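Local atomic coordinates of CyaB (Pseudomonas aeruginosa, PDB entry 3R5G), a protein that probably makes cyclic AMP from ATP as a membrane-linked class III adenylyl cyclase, of which this chain is the catalytic domain. Residues Q6-T11 with F66-T71; F14-G19 with V58-M63; E153-H158 with I187-D192. All coordinates share one frame; numbering follows the deposited sequence.

Contact 1: Q6-T11 with F66-T71; sequences QRKKLT and FGDPST
The F66 ring receives T11 O at its edge, in the ring plane, with F66 CD2 4.0 Å from T11 O; A80 and A81 of helix 74-100 also touch this side chain. The second flat group, the D68 carboxylate, is gripped at both oxygens. K8 NZ lies 3.0 Å from D68 OD1 in a salt bridge that uses the anti lone pair, and Y132 OH bonds OD2. D68 CG stands anti to its backbone N (chi1 172°), while the K8 chain, bent at its outer torsions, crosses the aspartate at roughly a right angle. Beside the bridge, L10 CD2 packs 3.6 Å from G67 C and 3.8 Å from D68 CB.

Where strand 6-18 of the cyclase catalytic domain meets the end of strand 61-66, T11 and F66 form an antiparallel hydrogen-bonded pair: T11 N to F66 O is 2.9 Å (149°) and F66 N to T11 O is 2.8 Å (155°), each donor in the acceptor's carbonyl plane. Direct pairing stops at G67, whose positive phi suits glycine and turns the chain into the loop before helix 74-100. There, water 1 donates to both K9 O, at 2.7 Å, and G67 O. The chemistry implies a change of grip: backbone pairing gives way to a water bridge, then to a salt bridge in which K8, with the Y132 hydroxyl, would be expected to stabilise the buried D68 charge.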
ATOM      1  N   GLN A   6      16.503  -0.674  13.494  1.00 30.26           N
ATOM      2  CA  GLN A   6      17.754  -1.253  12.964  1.00 29.26           C
ATOM      3  C   GLN A   6      17.742  -1.481  11.457  1.00 26.38           C
ATOM      4  O   GLN A   6      16.669  -1.448  10.893  1.00 29.15           O
ATOM      5  CB  GLN A   6      18.062  -2.603  13.591  1.00 29.75           C
ATOM      6  CG  GLN A   6      16.940  -3.279  14.260  1.00 34.54           C
ATOM      7  CD  GLN A   6      17.378  -3.834  15.637  1.00 39.25           C
ATOM      8  OE1 GLN A   6      17.451  -3.093  16.617  1.00 49.08           O
ATOM      9  NE2 GLN A   6      17.665  -5.131  15.703  1.00 44.76           N
ATOM     10  N   ARG A   7      18.906  -1.657  10.864  1.00 26.84           N
ATOM     11  CA  ARG A   7      19.052  -1.987   9.419  1.00 24.20           C
ATOM     12  C   ARG A   7      19.404  -3.444   9.386  1.00 24.32           C
ATOM     13  O   ARG A   7      20.374  -3.830  10.011  1.00 25.60           O
ATOM     14  CB  ARG A   7      20.198  -1.208   8.795  1.00 26.38           C
ATOM     15  CG  ARG A   7      20.159  -1.205   7.288  1.00 26.27           C
ATOM     16  CD  ARG A   7      20.227   0.220   6.729  1.00 36.57           C
ATOM     17  NE  ARG A   7      20.430   0.181   5.284  1.00 39.57           N
ATOM     18  CZ  ARG A   7      21.416  -0.502   4.705  1.00 39.64           C
ATOM     19  NH1 ARG A   7      22.272  -1.179   5.464  1.00 39.69           N
ATOM     20  NH2 ARG A   7      21.547  -0.513   3.364  1.00 43.87           N
ATOM     21  N   LYS A   8      18.618  -4.274   8.676  1.00 17.11           N
ATOM     22  CA  LYS A   8      18.807  -5.729   8.743  1.00 16.64           C
ATOM     23  C   LYS A   8      18.506  -6.334   7.357  1.00 14.11           C
ATOM     24  O   LYS A   8      17.662  -5.757   6.657  1.00 14.96           O
ATOM     25  CB  LYS A   8      17.840  -6.323   9.751  1.00 18.89           C
ATOM     26  CG  LYS A   8      18.228  -5.960  11.189  1.00 21.30           C
ATOM     27  CD  LYS A   8      17.043  -6.347  12.102  1.00 24.84           C
ATOM     28  CE  LYS A   8      17.061  -7.826  12.385  1.00 27.83           C
ATOM     29  NZ  LYS A   8      16.854  -7.960  13.884  1.00 25.94           N
ATOM     30  N   LYS A   9      19.151  -7.460   7.047  1.00 14.77           N
ATOM     31  CA  LYS A   9      18.882  -8.172   5.723  1.00 13.06           C
ATOM     32  C   LYS A   9      17.581  -8.948   5.971  1.00 15.52           C
ATOM     33  O   LYS A   9      17.512  -9.798   6.865  1.00 14.42           O
ATOM     34  CB  LYS A   9      20.004  -9.113   5.426  1.00 14.82           C
ATOM     35  CG  LYS A   9      19.716  -9.750   3.989  1.00 18.82           C
ATOM     36  CD  LYS A   9      20.936 -10.462   3.542  1.00 25.00           C
ATOM     37  CE  LYS A   9      21.912  -9.569   2.837  1.00 32.70           C
ATOM     38  NZ  LYS A   9      22.955 -10.498   2.245  1.00 35.23           N
ATOM     39  N   LEU A  10      16.550  -8.650   5.195  1.00 13.51           N
ATOM     40  CA  LEU A  10      15.265  -9.304   5.265  1.00 10.77           C
ATOM     41  C   LEU A  10      14.902  -9.859   3.894  1.00 11.20           C
ATOM     42  O   LEU A  10      15.357  -9.352   2.899  1.00 13.18           O
ATOM     43  CB  LEU A  10      14.194  -8.336   5.671  1.00 13.26           C
ATOM     44  CG  LEU A  10      14.410  -7.480   6.920  1.00 14.13           C
ATOM     45  CD1 LEU A  10      13.189  -6.607   7.127  1.00 15.59           C
ATOM     46  CD2 LEU A  10      14.555  -8.364   8.089  1.00 13.49           C
ATOM     47  N   THR A  11      14.042 -10.889   3.900  1.00  9.88           N
ATOM     48  CA  THR A  11      13.266 -11.237   2.673  1.00  9.13           C
ATOM     49  C   THR A  11      11.878 -10.699   2.919  1.00  9.68           C
ATOM     50  O   THR A  11      11.211 -10.992   3.939  1.00 11.39           O
ATOM     51  CB  THR A  11      13.366 -12.725   2.366  1.00  8.13           C
ATOM     52  OG1 THR A  11      14.706 -13.066   2.034  1.00 10.78           O
ATOM     53  CG2 THR A  11      12.482 -13.060   1.078  1.00  9.76           C
ATOM     54  N   PHE A  66      10.696 -11.730   6.551  1.00  9.70           N
ATOM     55  CA  PHE A  66      11.505 -12.746   7.248  1.00 10.80           C
ATOM     56  C   PHE A  66      12.877 -12.184   7.539  1.00 11.59           C
ATOM     57  O   PHE A  66      13.483 -11.493   6.721  1.00 12.09           O
ATOM     58  CB  PHE A  66      11.663 -13.990   6.356  1.00 10.93           C
ATOM     59  CG  PHE A  66      10.411 -14.751   6.164  1.00 10.22           C
ATOM     60  CD1 PHE A  66      10.201 -16.002   6.803  1.00 11.40           C
ATOM     61  CD2 PHE A  66       9.405 -14.273   5.285  1.00 11.88           C
ATOM     62  CE1 PHE A  66       8.945 -16.686   6.516  1.00 11.28           C
ATOM     63  CE2 PHE A  66       8.199 -14.931   5.060  1.00  9.56           C
ATOM     64  CZ  PHE A  66       7.967 -16.109   5.651  1.00 10.41           C
ATOM     65  N   GLY A  67      13.380 -12.447   8.716  1.00  9.98           N
ATOM     66  CA  GLY A  67      14.725 -12.016   9.140  1.00 11.06           C
ATOM     67  C   GLY A  67      14.616 -11.118  10.393  1.00 11.86           C
ATOM     68  O   GLY A  67      15.674 -10.735  10.917  1.00 14.61           O
ATOM     69  N   ASP A  68      13.426 -10.759  10.788  1.00 11.21           N
ATOM     70  CA  ASP A  68      13.243  -9.945  11.996  1.00 13.26           C
ATOM     71  C   ASP A  68      11.822 -10.271  12.442  1.00 14.47           C
ATOM     72  O   ASP A  68      10.939 -10.378  11.601  1.00 13.06           O
ATOM     73  CB  ASP A  68      13.416  -8.433  11.706  1.00 14.73           C
ATOM     74  CG  ASP A  68      13.032  -7.607  12.932  1.00 15.04           C
ATOM     75  OD1 ASP A  68      13.970  -7.260  13.632  1.00 19.32           O
ATOM     76  OD2 ASP A  68      11.866  -7.288  13.154  1.00 16.65           O
ATOM     77  N   PRO A  69      11.538 -10.334  13.804  1.00 14.76           N
ATOM     78  CA  PRO A  69      12.500 -10.127  14.875  1.00 17.35           C
ATOM     79  C   PRO A  69      13.535 -11.198  15.075  1.00 18.85           C
ATOM     80  O   PRO A  69      14.588 -10.936  15.711  1.00 22.37           O
ATOM     81  CB  PRO A  69      11.546 -10.112  16.137  1.00 15.70           C
ATOM     82  CG  PRO A  69      10.249  -9.557  15.700  1.00 16.59           C
ATOM     83  CD  PRO A  69      10.175 -10.237  14.249  1.00 14.44           C
ATOM     84  N   SER A  70      13.311 -12.404  14.531  1.00 17.48           N
ATOM     85  CA  SER A  70      14.293 -13.446  14.605  1.00 17.12           C
ATOM     86  C   SER A  70      14.722 -13.764  13.173  1.00 18.78           C
ATOM     87  O   SER A  70      14.055 -13.368  12.229  1.00 16.14           O
ATOM     88  CB  SER A  70      13.747 -14.708  15.279  1.00 18.07           C
ATOM     89  OG  SER A  70      12.692 -15.258  14.471  1.00 22.15           O
ATOM     90  N   THR A  71      15.761 -14.554  13.064  1.00 18.22           N
ATOM     91  CA  THR A  71      16.311 -14.973  11.780  1.00 18.35           C
ATOM     92  C   THR A  71      16.854 -16.371  11.839  1.00 18.83           C
ATOM     93  O   THR A  71      17.467 -16.812  12.837  1.00 21.81           O
ATOM     94  CB  THR A  71      17.394 -13.973  11.290  1.00 18.89           C
ATOM     95  OG1 THR A  71      17.966 -14.409  10.054  1.00 17.65           O
ATOM     96  CG2 THR A  71      18.568 -13.838  12.334  1.00 20.09           C
TER
HETATM   97  O   HOH W   1      18.008 -10.337   9.438  1.00 20.65           O

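Contact 2: F14-G19 with V58-M63; sequences FSDIRG and VGDCVM
F14 CG lies anti to its own carbonyl carbon (chi1 -74°), and M63 CG lies anti to its backbone N with the chain fully extended, so the ring and the thioether run side by side in the same direction. D60 CG takes the crowded position between backbone N and carbonyl carbon (chi1 54°), which swings its carboxylate across to I17.

M63 CG approaches to 3.5 Å from F14 CE2, an off-centre CH-pi contact, and M63 SD adds an oblique Met-aromatic one. C61 SG comes instead to the ring edge, 4.1 Å from F14 CD2. S15 and V62 are an antiparallel hydrogen-bonded pair: S15 N to V62 O is 3.0 Å, in the carbonyl plane, whereas V62 N to S15 O, also 3.0 Å, arrives from above the carbonyl plane. On the S15 and V62 face, water 2 links S15 OG to D60 O.

Leading into C61 is the type II' turn from V58 to C61, and D60 within it extends the contact through its side chain. I17 N donates to the anti lone pair of D60 OD2 at 3.0 Å and nearly straight (160°). Water 3 gives the same oxygen a very short bond of 2.4 Å while also joining I17 O and R18 NH1. R18 NE makes a weak bond to D16 OD1 within a salt bridge, and R111 forms a salt bridge with D16 OD2. By position in the FSDIRG and GD sequences, D16 and D60 probably correspond to the two metal-binding aspartates of class III cyclases. With D16 OD1 only 4.6 Å from D60 OD2, the pair concentrates negative charge that the two arginines would offset, an arrangement consistent with a site prepared for cations.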
ATOM      1  N   PHE A  14       5.190  -9.580  -0.784  1.00  8.90           N
ATOM      2  CA  PHE A  14       3.919  -8.983  -0.982  1.00  7.50           C
ATOM      3  C   PHE A  14       3.044  -9.825  -1.835  1.00  9.78           C
ATOM      4  O   PHE A  14       3.540 -10.426  -2.806  1.00 10.90           O
ATOM      5  CB  PHE A  14       4.017  -7.593  -1.722  1.00  9.27           C
ATOM      6  CG  PHE A  14       4.542  -6.457  -0.863  1.00 10.76           C
ATOM      7  CD1 PHE A  14       5.860  -6.278  -0.686  1.00 10.27           C
ATOM      8  CD2 PHE A  14       3.640  -5.616  -0.172  1.00 13.39           C
ATOM      9  CE1 PHE A  14       6.354  -5.185   0.044  1.00 12.86           C
ATOM     10  CE2 PHE A  14       4.135  -4.609   0.675  1.00 15.19           C
ATOM     11  CZ  PHE A  14       5.500  -4.350   0.709  1.00 13.28           C
ATOM     12  N   SER A  15       1.765  -9.826  -1.573  1.00 10.10           N
ATOM     13  CA  SER A  15       0.830 -10.509  -2.491  1.00 10.76           C
ATOM     14  C   SER A  15      -0.458  -9.765  -2.622  1.00 10.14           C
ATOM     15  O   SER A  15      -0.805  -8.959  -1.772  1.00 11.56           O
ATOM     16  CB  SER A  15       0.527 -11.906  -2.017  1.00 12.01           C
ATOM     17  OG  SER A  15      -0.200 -11.888  -0.742  1.00 12.60           O
ATOM     18  N   ASP A  16      -1.195 -10.029  -3.703  1.00 12.70           N
ATOM     19  CA  ASP A  16      -2.570  -9.581  -3.741  1.00 14.38           C
ATOM     20  C   ASP A  16      -3.388 -10.565  -4.566  1.00 13.81           C
ATOM     21  O   ASP A  16      -2.817 -11.522  -5.165  1.00 14.18           O
ATOM     22  CB  ASP A  16      -2.706  -8.148  -4.312  1.00 15.67           C
ATOM     23  CG  ASP A  16      -2.372  -8.040  -5.778  1.00 21.23           C
ATOM     24  OD1 ASP A  16      -2.921  -8.739  -6.616  1.00 25.14           O
ATOM     25  OD2 ASP A  16      -1.486  -7.220  -6.090  1.00 31.42           O
ATOM     26  N   ILE A  17      -4.711 -10.375  -4.577  1.00 14.54           N
ATOM     27  CA  ILE A  17      -5.576 -11.253  -5.390  1.00 15.78           C
ATOM     28  C   ILE A  17      -6.022 -10.570  -6.670  1.00 16.79           C
ATOM     29  O   ILE A  17      -6.743  -9.569  -6.639  1.00 17.89           O
ATOM     30  CB  ILE A  17      -6.828 -11.674  -4.608  1.00 16.76           C
ATOM     31  CG1 ILE A  17      -6.423 -12.307  -3.318  1.00 16.72           C
ATOM     32  CG2 ILE A  17      -7.649 -12.580  -5.424  1.00 17.11           C
ATOM     33  CD1 ILE A  17      -7.662 -12.384  -2.320  1.00 21.79           C
ATOM     34  N   ARG A  18      -5.581 -11.055  -7.829  1.00 16.01           N
ATOM     35  CA  ARG A  18      -6.061 -10.476  -9.104  1.00 17.15           C
ATOM     36  C   ARG A  18      -7.498 -10.903  -9.271  1.00 16.57           C
ATOM     37  O   ARG A  18      -7.830 -12.056  -9.037  1.00 17.33           O
ATOM     38  CB  ARG A  18      -5.199 -10.978 -10.278  1.00 16.97           C
ATOM     39  CG  ARG A  18      -3.770 -10.468 -10.262  1.00 21.96           C
ATOM     40  CD  ARG A  18      -3.766  -9.006 -10.578  1.00 20.69           C
ATOM     41  NE  ARG A  18      -4.074  -8.222  -9.386  1.00 25.15           N
ATOM     42  CZ  ARG A  18      -4.208  -6.904  -9.390  1.00 27.39           C
ATOM     43  NH1 ARG A  18      -4.489  -6.204  -8.263  1.00 28.09           N
ATOM     44  NH2 ARG A  18      -4.061  -6.280 -10.537  1.00 27.14           N
ATOM     45  N   GLY A  19      -8.334  -9.943  -9.620  1.00 17.37           N
ATOM     46  CA  GLY A  19      -9.760 -10.210  -9.734  1.00 20.00           C
ATOM     47  C   GLY A  19     -10.551  -9.695  -8.532  1.00 20.56           C
ATOM     48  O   GLY A  19     -11.800  -9.503  -8.611  1.00 22.65           O
ATOM     49  N   VAL A  58      -3.497  -4.677   3.638  1.00 20.21           N
ATOM     50  CA  VAL A  58      -4.093  -3.486   3.039  1.00 20.10           C
ATOM     51  C   VAL A  58      -5.150  -3.982   2.075  1.00 18.68           C
ATOM     52  O   VAL A  58      -4.833  -4.361   0.940  1.00 19.09           O
ATOM     53  CB  VAL A  58      -3.073  -2.607   2.352  1.00 20.55           C
ATOM     54  CG1 VAL A  58      -3.760  -1.343   1.814  1.00 25.47           C
ATOM     55  CG2 VAL A  58      -1.951  -2.217   3.358  1.00 23.01           C
ATOM     56  N   GLY A  59      -6.406  -4.006   2.481  1.00 18.80           N
ATOM     57  CA  GLY A  59      -7.424  -4.756   1.751  1.00 18.67           C
ATOM     58  C   GLY A  59      -7.012  -6.251   1.549  1.00 18.04           C
ATOM     59  O   GLY A  59      -6.772  -7.014   2.514  1.00 20.32           O
ATOM     60  N   ASP A  60      -6.879  -6.686   0.286  1.00 17.36           N
ATOM     61  CA  ASP A  60      -6.459  -8.073   0.003  1.00 15.28           C
ATOM     62  C   ASP A  60      -4.954  -8.178  -0.124  1.00 17.26           C
ATOM     63  O   ASP A  60      -4.464  -9.299  -0.259  1.00 17.85           O
ATOM     64  CB  ASP A  60      -7.056  -8.549  -1.330  1.00 17.54           C
ATOM     65  CG  ASP A  60      -6.721  -7.591  -2.499  1.00 20.56           C
ATOM     66  OD1 ASP A  60      -6.895  -6.378  -2.376  1.00 20.94           O
ATOM     67  OD2 ASP A  60      -6.215  -8.014  -3.561  1.00 22.77           O
ATOM     68  N   CYS A  61      -4.255  -7.042  -0.065  1.00 15.67           N
ATOM     69  CA  CYS A  61      -2.801  -7.104  -0.093  1.00 14.98           C
ATOM     70  C   CYS A  61      -2.163  -7.569   1.223  1.00 15.28           C
ATOM     71  O   CYS A  61      -2.559  -7.068   2.285  1.00 15.22           O
ATOM     72  CB  CYS A  61      -2.271  -5.728  -0.406  1.00 15.36           C
ATOM     73  SG  CYS A  61      -0.414  -5.689  -0.548  1.00 22.52           S
ATOM     74  N   VAL A  62      -1.288  -8.572   1.189  1.00 11.06           N
ATOM     75  CA  VAL A  62      -0.631  -9.101   2.364  1.00 13.29           C
ATOM     76  C   VAL A  62       0.869  -8.815   2.309  1.00 12.49           C
ATOM     77  O   VAL A  62       1.514  -8.985   1.279  1.00 13.65           O
ATOM     78  CB  VAL A  62      -0.761 -10.602   2.368  1.00 12.86           C
ATOM     79  CG1 VAL A  62       0.080 -11.328   3.382  1.00 16.11           C
ATOM     80  CG2 VAL A  62      -2.234 -11.048   2.537  1.00 15.00           C
ATOM     81  N   MET A  63       1.502  -8.323   3.370  1.00 11.52           N
ATOM     82  CA  MET A  63       2.907  -8.032   3.459  1.00 11.51           C
ATOM     83  C   MET A  63       3.473  -8.867   4.607  1.00 11.73           C
ATOM     84  O   MET A  63       2.898  -8.819   5.720  1.00 12.96           O
ATOM     85  CB  MET A  63       3.012  -6.559   3.786  1.00 16.72           C
ATOM     86  CG  MET A  63       4.350  -6.090   3.876  1.00 20.65           C
ATOM     87  SD  MET A  63       4.378  -4.305   4.426  1.00 25.65           S
ATOM     88  CE  MET A  63       6.123  -4.225   4.723  1.00 29.08           C
TER
HETATM   89  O   HOH W   2      -2.925 -11.312  -1.060  1.00 16.13           O
HETATM   90  O   HOH W   3      -5.965  -6.974  -5.729  1.00 28.32           O

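Contact 3: E153-H158 with I187-D192; sequences EILISH and IYQVVD
I154 and V190 meet CB to CB at 3.8 Å, at the apolar centre of an antiparallel strand pair in the sheet of this class III cyclase domain. V190 CG2 also reaches I156 CG2 at 3.8 Å, the two side chains crossing at about a right angle, while V82 and R89 of helix 74-100 touch V190 and I154 respectively. On the face carrying L155, I187 and Q189, L155 CD1 touches I187 CD1 at 4.1 Å.

The strand directions differ by 141°, the mark of a strongly twisted antiparallel pair. I156 and Y188 bond reciprocally, I156 N to Y188 O and Y188 N to I156 O both at 2.9 Å. V190 N to I154 O follows at 3.0 Å.

At one end, H158 and Y188 lie rim to rim, H158 ND1 and Y188 OH hydrogen-bonded at 2.8 Å; Y161 stacks on the tyrosine ring. The S157 side chain caps a backbone N at the start of helix 158-164, and its OG also bonds N115 OD1. At the other end E153 OE2, salt-bridged to K173, also accepts from Q189 NE2: 2.6 Å, nearly straight at 173°, on the anti lone pair and exactly in the amide plane of Q189.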
ATOM      1  N   GLU A 153       1.604 -16.025 -10.469  1.00 13.64           N
ATOM      2  CA  GLU A 153       3.085 -16.021 -10.597  1.00 12.68           C
ATOM      3  C   GLU A 153       3.677 -15.541  -9.274  1.00 11.97           C
ATOM      4  O   GLU A 153       3.046 -14.720  -8.518  1.00 14.10           O
ATOM      5  CB  GLU A 153       3.426 -14.989 -11.672  1.00 14.87           C
ATOM      6  CG  GLU A 153       4.813 -14.917 -12.130  1.00 19.66           C
ATOM      7  CD  GLU A 153       4.872 -14.052 -13.418  1.00 20.44           C
ATOM      8  OE1 GLU A 153       4.544 -12.892 -13.410  1.00 20.38           O
ATOM      9  OE2 GLU A 153       5.283 -14.579 -14.473  1.00 28.58           O
ATOM     10  N   ILE A 154       4.833 -16.110  -8.953  1.00  9.91           N
ATOM     11  CA  ILE A 154       5.637 -15.617  -7.885  1.00  9.37           C
ATOM     12  C   ILE A 154       6.901 -15.095  -8.547  1.00  9.24           C
ATOM     13  O   ILE A 154       7.760 -15.873  -9.091  1.00 11.60           O
ATOM     14  CB  ILE A 154       6.047 -16.765  -6.953  1.00 10.55           C
ATOM     15  CG1 ILE A 154       4.830 -17.358  -6.393  1.00  9.59           C
ATOM     16  CG2 ILE A 154       6.949 -16.222  -5.830  1.00 12.28           C
ATOM     17  CD1 ILE A 154       5.058 -18.644  -5.494  1.00  9.35           C
ATOM     18  N   LEU A 155       7.089 -13.812  -8.424  1.00  8.92           N
ATOM     19  CA  LEU A 155       8.281 -13.175  -9.032  1.00  9.82           C
ATOM     20  C   LEU A 155       9.294 -12.830  -7.976  1.00  9.78           C
ATOM     21  O   LEU A 155       8.896 -12.243  -6.910  1.00 10.95           O
ATOM     22  CB  LEU A 155       7.975 -11.862  -9.762  1.00 11.70           C
ATOM     23  CG  LEU A 155       7.173 -11.985 -11.048  1.00 14.82           C
ATOM     24  CD1 LEU A 155       7.196 -10.627 -11.805  1.00 15.26           C
ATOM     25  CD2 LEU A 155       7.883 -12.985 -11.955  1.00 16.18           C
ATOM     26  N   ILE A 156      10.578 -13.122  -8.126  1.00  8.18           N
ATOM     27  CA  ILE A 156      11.576 -12.809  -7.142  1.00  8.28           C
ATOM     28  C   ILE A 156      12.738 -12.086  -7.827  1.00  8.99           C
ATOM     29  O   ILE A 156      12.931 -12.205  -9.081  1.00 10.72           O
ATOM     30  CB  ILE A 156      12.115 -14.129  -6.512  1.00  8.68           C
ATOM     31  CG1 ILE A 156      12.885 -15.069  -7.482  1.00  8.67           C
ATOM     32  CG2 ILE A 156      10.942 -14.860  -5.892  1.00  9.89           C
ATOM     33  CD1 ILE A 156      13.620 -16.237  -6.807  1.00 12.26           C
ATOM     34  N   SER A 157      13.507 -11.371  -7.070  1.00  9.21           N
ATOM     35  CA  SER A 157      14.720 -10.695  -7.570  1.00  9.49           C
ATOM     36  C   SER A 157      15.880 -11.642  -7.580  1.00 11.37           C
ATOM     37  O   SER A 157      15.876 -12.784  -7.102  1.00 11.86           O
ATOM     38  CB  SER A 157      14.972  -9.507  -6.669  1.00 13.25           C
ATOM     39  OG  SER A 157      15.400 -10.040  -5.389  1.00 11.95           O
ATOM     40  N   HIS A 158      16.956 -11.178  -8.214  1.00 12.08           N
ATOM     41  CA  HIS A 158      18.173 -11.945  -8.262  1.00 12.15           C
ATOM     42  C   HIS A 158      18.824 -12.220  -6.917  1.00 11.96           C
ATOM     43  O   HIS A 158      19.331 -13.300  -6.717  1.00 12.87           O
ATOM     44  CB  HIS A 158      19.153 -11.221  -9.213  1.00 13.13           C
ATOM     45  CG  HIS A 158      20.420 -11.986  -9.408  1.00 14.48           C
ATOM     46  ND1 HIS A 158      20.494 -13.107 -10.220  1.00 16.63           N
ATOM     47  CD2 HIS A 158      21.632 -11.865  -8.817  1.00 17.84           C
ATOM     48  CE1 HIS A 158      21.710 -13.622 -10.154  1.00 17.26           C
ATOM     49  NE2 HIS A 158      22.430 -12.876  -9.324  1.00 20.23           N
ATOM     50  N   ILE A 187      14.787 -10.606 -12.879  1.00 13.94           N
ATOM     51  CA  ILE A 187      13.613 -11.278 -12.188  1.00 15.01           C
ATOM     52  C   ILE A 187      13.503 -12.731 -12.575  1.00 11.79           C
ATOM     53  O   ILE A 187      14.028 -13.193 -13.593  1.00 12.76           O
ATOM     54  CB  ILE A 187      12.310 -10.587 -12.369  1.00 15.81           C
ATOM     55  CG1 ILE A 187      11.877 -10.571 -13.896  1.00 19.52           C
ATOM     56  CG2 ILE A 187      12.414  -9.143 -11.679  1.00 20.32           C
ATOM     57  CD1 ILE A 187      10.470 -10.160 -14.194  1.00 20.99           C
ATOM     58  N   TYR A 188      12.900 -13.553 -11.702  1.00  9.68           N
ATOM     59  CA  TYR A 188      12.662 -14.977 -11.962  1.00 10.11           C
ATOM     60  C   TYR A 188      11.316 -15.418 -11.491  1.00 10.20           C
ATOM     61  O   TYR A 188      10.767 -14.739 -10.572  1.00 10.57           O
ATOM     62  CB  TYR A 188      13.685 -15.804 -11.115  1.00 10.78           C
ATOM     63  CG  TYR A 188      15.154 -15.519 -11.381  1.00 10.19           C
ATOM     64  CD1 TYR A 188      15.725 -14.404 -10.790  1.00  7.69           C
ATOM     65  CD2 TYR A 188      15.905 -16.322 -12.266  1.00  9.30           C
ATOM     66  CE1 TYR A 188      17.083 -14.065 -11.086  1.00 11.56           C
ATOM     67  CE2 TYR A 188      17.232 -15.993 -12.564  1.00 10.87           C
ATOM     68  CZ  TYR A 188      17.784 -14.883 -11.929  1.00 11.90           C
ATOM     69  OH  TYR A 188      19.135 -14.567 -12.201  1.00 17.21           O
ATOM     70  N   GLN A 189      10.712 -16.377 -12.137  1.00 10.49           N
ATOM     71  CA  GLN A 189       9.457 -17.004 -11.720  1.00  9.70           C
ATOM     72  C   GLN A 189       9.854 -18.194 -10.858  1.00 10.51           C
ATOM     73  O   GLN A 189      10.813 -18.913 -11.143  1.00 10.42           O
ATOM     74  CB  GLN A 189       8.690 -17.527 -12.946  1.00 14.25           C
ATOM     75  CG  GLN A 189       8.175 -16.474 -13.827  1.00 15.24           C
ATOM     76  CD  GLN A 189       7.729 -17.046 -15.177  1.00 18.17           C
ATOM     77  OE1 GLN A 189       8.406 -17.903 -15.756  1.00 19.66           O
ATOM     78  NE2 GLN A 189       6.660 -16.483 -15.689  1.00 18.86           N
ATOM     79  N   VAL A 190       9.076 -18.449  -9.775  1.00  8.44           N
ATOM     80  CA  VAL A 190       9.270 -19.621  -8.960  1.00  9.05           C
ATOM     81  C   VAL A 190       8.298 -20.706  -9.396  1.00  7.62           C
ATOM     82  O   VAL A 190       7.094 -20.449  -9.623  1.00 10.84           O
ATOM     83  CB  VAL A 190       8.971 -19.208  -7.457  1.00  7.81           C
ATOM     84  CG1 VAL A 190       8.982 -20.483  -6.622  1.00  9.11           C
ATOM     85  CG2 VAL A 190      10.057 -18.375  -6.949  1.00 10.78           C
ATOM     86  N   VAL A 191       8.861 -21.893  -9.615  1.00  8.18           N
ATOM     87  CA  VAL A 191       8.121 -23.013 -10.203  1.00  8.86           C
ATOM     88  C   VAL A 191       8.093 -24.147  -9.155  1.00 10.13           C
ATOM     89  O   VAL A 191       9.101 -24.473  -8.545  1.00 12.15           O
ATOM     90  CB  VAL A 191       8.844 -23.502 -11.465  1.00 12.00           C
ATOM     91  CG1 VAL A 191       8.226 -24.763 -12.042  1.00 12.27           C
ATOM     92  CG2 VAL A 191       8.806 -22.396 -12.477  1.00 13.03           C
ATOM     93  N   ASP A 192       6.929 -24.701  -8.935  1.00 11.27           N
ATOM     94  CA  ASP A 192       6.811 -25.748  -7.929  1.00  9.46           C
ATOM     95  C   ASP A 192       7.535 -26.943  -8.377  1.00  9.61           C
ATOM     96  O   ASP A 192       7.587 -27.281  -9.591  1.00 13.61           O
ATOM     97  CB  ASP A 192       5.339 -26.133  -7.887  1.00 12.85           C
ATOM     98  CG  ASP A 192       4.499 -25.072  -7.156  1.00 14.08           C
ATOM     99  OD1 ASP A 192       5.015 -23.979  -6.846  1.00 18.48           O
ATOM    100  OD2 ASP A 192       3.318 -25.360  -6.840  1.00 23.18           O
TER
HETATM  101  O   HOH W   4       5.736 -18.359 -10.684  1.00 11.91           O

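All three contacts belong to one mixed sheet of the cyclase catalytic domain. Contacts 1 and 2 join the same neighbours, strands 6-18 and 61-66, at successive stretches of that ladder, their centres about 22 Å apart; in sequence, 14-19 and 58-63 both fall between the two segments of contact 1. Contact 3 comes later in the chain, its centre about 21 Å from that of contact 1 and 17 Å from that of contact 2, with nearest atoms about 7 Å apart in both cases. Strand 109-116 spans the gap, pairing with 6-18 and, in parallel, with 154-157. Helix 74-100 touches contacts 1 and 3. One continuous sheet thus carries the acidic pair of contact 2 together with contacts 1 and 3.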